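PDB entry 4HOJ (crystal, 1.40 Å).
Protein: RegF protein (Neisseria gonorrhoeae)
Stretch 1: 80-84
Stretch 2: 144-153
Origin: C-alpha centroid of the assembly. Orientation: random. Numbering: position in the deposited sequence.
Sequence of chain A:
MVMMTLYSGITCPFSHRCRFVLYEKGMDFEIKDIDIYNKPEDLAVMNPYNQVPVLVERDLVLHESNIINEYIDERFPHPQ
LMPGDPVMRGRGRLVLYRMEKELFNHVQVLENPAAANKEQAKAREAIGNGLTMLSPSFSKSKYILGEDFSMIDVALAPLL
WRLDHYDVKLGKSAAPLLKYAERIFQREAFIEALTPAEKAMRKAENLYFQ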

# COMPACT_ATOMS: atom_id res chain seq x y z
N GLN A 80 5.26 -4.65 -20.21
CA GLN A 80 5.47 -4.08 -18.87
C GLN A 80 4.58 -2.88 -18.57
O GLN A 80 4.50 -1.94 -19.36
CB GLN A 80 6.93 -3.66 -18.67
CG GLN A 80 7.94 -4.75 -18.99
CD GLN A 80 9.32 -4.22 -19.36
OE1 GLN A 80 9.45 -3.18 -20.03
NE2 GLN A 80 10.35 -4.95 -18.95
N LEU A 81 3.88 -2.91 -17.44
CA LEU A 81 3.04 -1.80 -17.07
C LEU A 81 3.72 -0.89 -16.06
O LEU A 81 3.16 0.04 -15.60
CB LEU A 81 1.63 -2.28 -16.60
CG LEU A 81 0.80 -2.85 -17.75
CD1 LEU A 81 -0.55 -3.35 -17.26
CD2 LEU A 81 0.64 -1.79 -18.82
N MET A 82 5.00 -1.14 -15.77
CA MET A 82 5.77 -0.21 -14.95
C MET A 82 7.07 0.14 -15.64
O MET A 82 7.63 -0.66 -16.37
CB MET A 82 6.06 -0.82 -13.57
CG MET A 82 4.85 -1.21 -12.71
SD MET A 82 4.09 0.20 -11.87
CE MET A 82 4.62 -0.09 -10.12
N PRO A 83 7.65 1.33 -15.34
CA PRO A 83 9.02 1.64 -15.80
C PRO A 83 10.02 0.67 -15.21
O PRO A 83 9.72 0.04 -14.21
CB PRO A 83 9.26 3.05 -15.26
CG PRO A 83 8.17 3.27 -14.22
CD PRO A 83 7.02 2.46 -14.64
N GLY A 84 11.19 0.52 -15.82
CA GLY A 84 12.25 -0.29 -15.24
C GLY A 84 13.06 0.42 -14.18
O GLY A 84 13.73 -0.22 -13.35
N ILE A 144 0.38 9.74 -16.66
CA ILE A 144 0.67 10.27 -15.33
C ILE A 144 2.17 10.25 -14.98
O ILE A 144 2.66 11.20 -14.36
CB ILE A 144 -0.17 9.58 -14.24
CG1 ILE A 144 -1.64 9.70 -14.55
CG2 ILE A 144 0.03 10.29 -12.90
CD1 ILE A 144 -2.46 8.95 -13.55
N LEU A 145 2.91 9.22 -15.36
CA LEU A 145 4.33 9.17 -15.00
C LEU A 145 5.26 9.72 -16.07
O LEU A 145 6.48 9.78 -15.89
CB LEU A 145 4.77 7.75 -14.68
CG LEU A 145 4.07 7.12 -13.47
CD1 LEU A 145 4.79 5.83 -13.15
CD2 LEU A 145 4.09 8.07 -12.27
N GLY A 146 4.71 10.13 -17.20
CA GLY A 146 5.58 10.57 -18.27
C GLY A 146 5.02 10.19 -19.62
O GLY A 146 3.81 10.15 -19.82
N GLU A 147 5.88 9.90 -20.58
CA GLU A 147 5.34 9.70 -21.90
C GLU A 147 4.88 8.26 -22.11
O GLU A 147 4.32 7.95 -23.16
CB GLU A 147 6.33 10.17 -22.97
CG GLU A 147 7.63 9.53 -22.79
CD GLU A 147 8.75 10.06 -23.76
OE1 GLU A 147 8.77 11.25 -24.25
OE2 GLU A 147 9.62 9.23 -24.06
N ASP A 148 5.04 7.39 -21.11
CA ASP A 148 4.61 5.99 -21.21
C ASP A 148 3.43 5.62 -20.29
O ASP A 148 3.44 5.88 -19.10
CB ASP A 148 5.76 5.03 -20.95
CG ASP A 148 6.91 5.27 -21.89
OD1 ASP A 148 6.71 5.08 -23.09
OD2 ASP A 148 7.97 5.70 -21.41
N PHE A 149 2.44 4.96 -20.88
CA PHE A 149 1.30 4.40 -20.14
C PHE A 149 1.79 3.46 -19.08
O PHE A 149 2.68 2.66 -19.32
CB PHE A 149 0.44 3.64 -21.14
CG PHE A 149 -0.75 2.93 -20.52
CD1 PHE A 149 -1.85 3.65 -20.12
CD2 PHE A 149 -0.74 1.54 -20.34
CE1 PHE A 149 -2.96 2.98 -19.57
CE2 PHE A 149 -1.84 0.87 -19.80
CZ PHE A 149 -2.94 1.59 -19.40
N SER A 150 1.17 3.50 -17.90
CA SER A 150 1.62 2.64 -16.79
C SER A 150 0.49 2.21 -15.91
O SER A 150 -0.66 2.64 -16.07
CB SER A 150 2.67 3.31 -15.86
OG SER A 150 2.05 4.33 -15.09
N MET A 151 0.86 1.37 -14.94
CA MET A 151 -0.12 0.88 -13.95
C MET A 151 -0.73 2.02 -13.15
O MET A 151 -1.82 1.93 -12.61
CB MET A 151 0.64 -0.02 -12.97
CG MET A 151 -0.34 -0.66 -12.05
SD MET A 151 -1.20 -1.90 -13.00
CE MET A 151 0.02 -3.21 -12.92
N ILE A 152 -0.02 3.13 -13.07
CA ILE A 152 -0.57 4.28 -12.38
C ILE A 152 -1.80 4.86 -13.10
O ILE A 152 -2.82 5.23 -12.50
CB ILE A 152 0.54 5.34 -12.03
CG1 ILE A 152 1.87 4.71 -11.54
CG2 ILE A 152 -0.03 6.30 -10.99
CD1 ILE A 152 1.87 3.56 -10.62
N ASP A 153 -1.71 4.90 -14.42
CA ASP A 153 -2.88 5.24 -15.25
C ASP A 153 -4.02 4.24 -15.08
O ASP A 153 -5.20 4.60 -14.95
CB ASP A 153 -2.47 5.30 -16.72
CG ASP A 153 -1.32 6.27 -16.96
OD1 ASP A 153 -1.54 7.50 -16.81
OD2 ASP A 153 -0.22 5.82 -17.28

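The start of a helix leaves backbone N-H groups without partners inside the helix, and a neighbouring loop can supply one of the missing acceptors. The contact between residues 80-84 and 144-153 of the RegF protein illustrates the principle: a single hydrogen bond joins the backbones where they come closest, and apolar side chains close around it.

The polar link is made entirely by backbone. Met151 N, in the first turn of the helix, donates to Leu81 O over 2.7 Å with an N-H...O angle of 147°. The same carbonyl lies close to the preceding residue, with Leu81 O 3.2 Å from Ser150 CA, and the two stretches make their nearest CA approach here, 4.7 Å between Leu81 CA and Ser150 CA. Because the bond uses main-chain atoms, the side chains of Leu81 and Met151 remain free for packing.

Around this bond, stretch 2 organises its own polar groups. Ser150 occupies the N-cap; with chi1 in the p well, its OG accepts from Ile152 N at 3.1 Å, a role suited to a short hydroxyl side chain. Asp153 reaches back from within the helix: its OD2 accepts from Ser150 N at 2.8 Å, while its OD1 accepts from Ile144 N at 3.0 Å. One carboxylate thus ties the beginning of the stretch to the helix start, although Asp153 itself does not touch stretch 1.

The remaining contacts are apolar. Leu81, buried and contributing the largest covered area of any residue here, extends in the m,t rotamer so that its CD2 lies 3.8 Å from Phe149 CE2, meeting the ring obliquely. Its CB also packs 4.1 Å from Met151 CE, the methyl at the end of a side chain folded through t, p and p torsions. Leu81 thus meets Phe149 with the end of its side chain and Met151 CE near its base.

Met82 shows what a long, flexible side chain can achieve. Its CA-to-CB bond points away from stretch 2, yet the m chi1 and chi2 torsions bring Met82 SD nearer, to 3.6 Å from Met151 CB and 4.2 Å from Ile152 CD1. Farther along, the Pro83 ring sets its CD 4.3 Å from CD1 of Leu145, whose CA-to-CB bond points toward stretch 1; this looser contact extends the apolar patch to a more exposed part of the loop.

In all, 324 Å² is buried, summed over both sides. The modest area combines one directional backbone bond with hydrophobic packing, joining residues that, where they touch, are at least 62 positions apart in sequence.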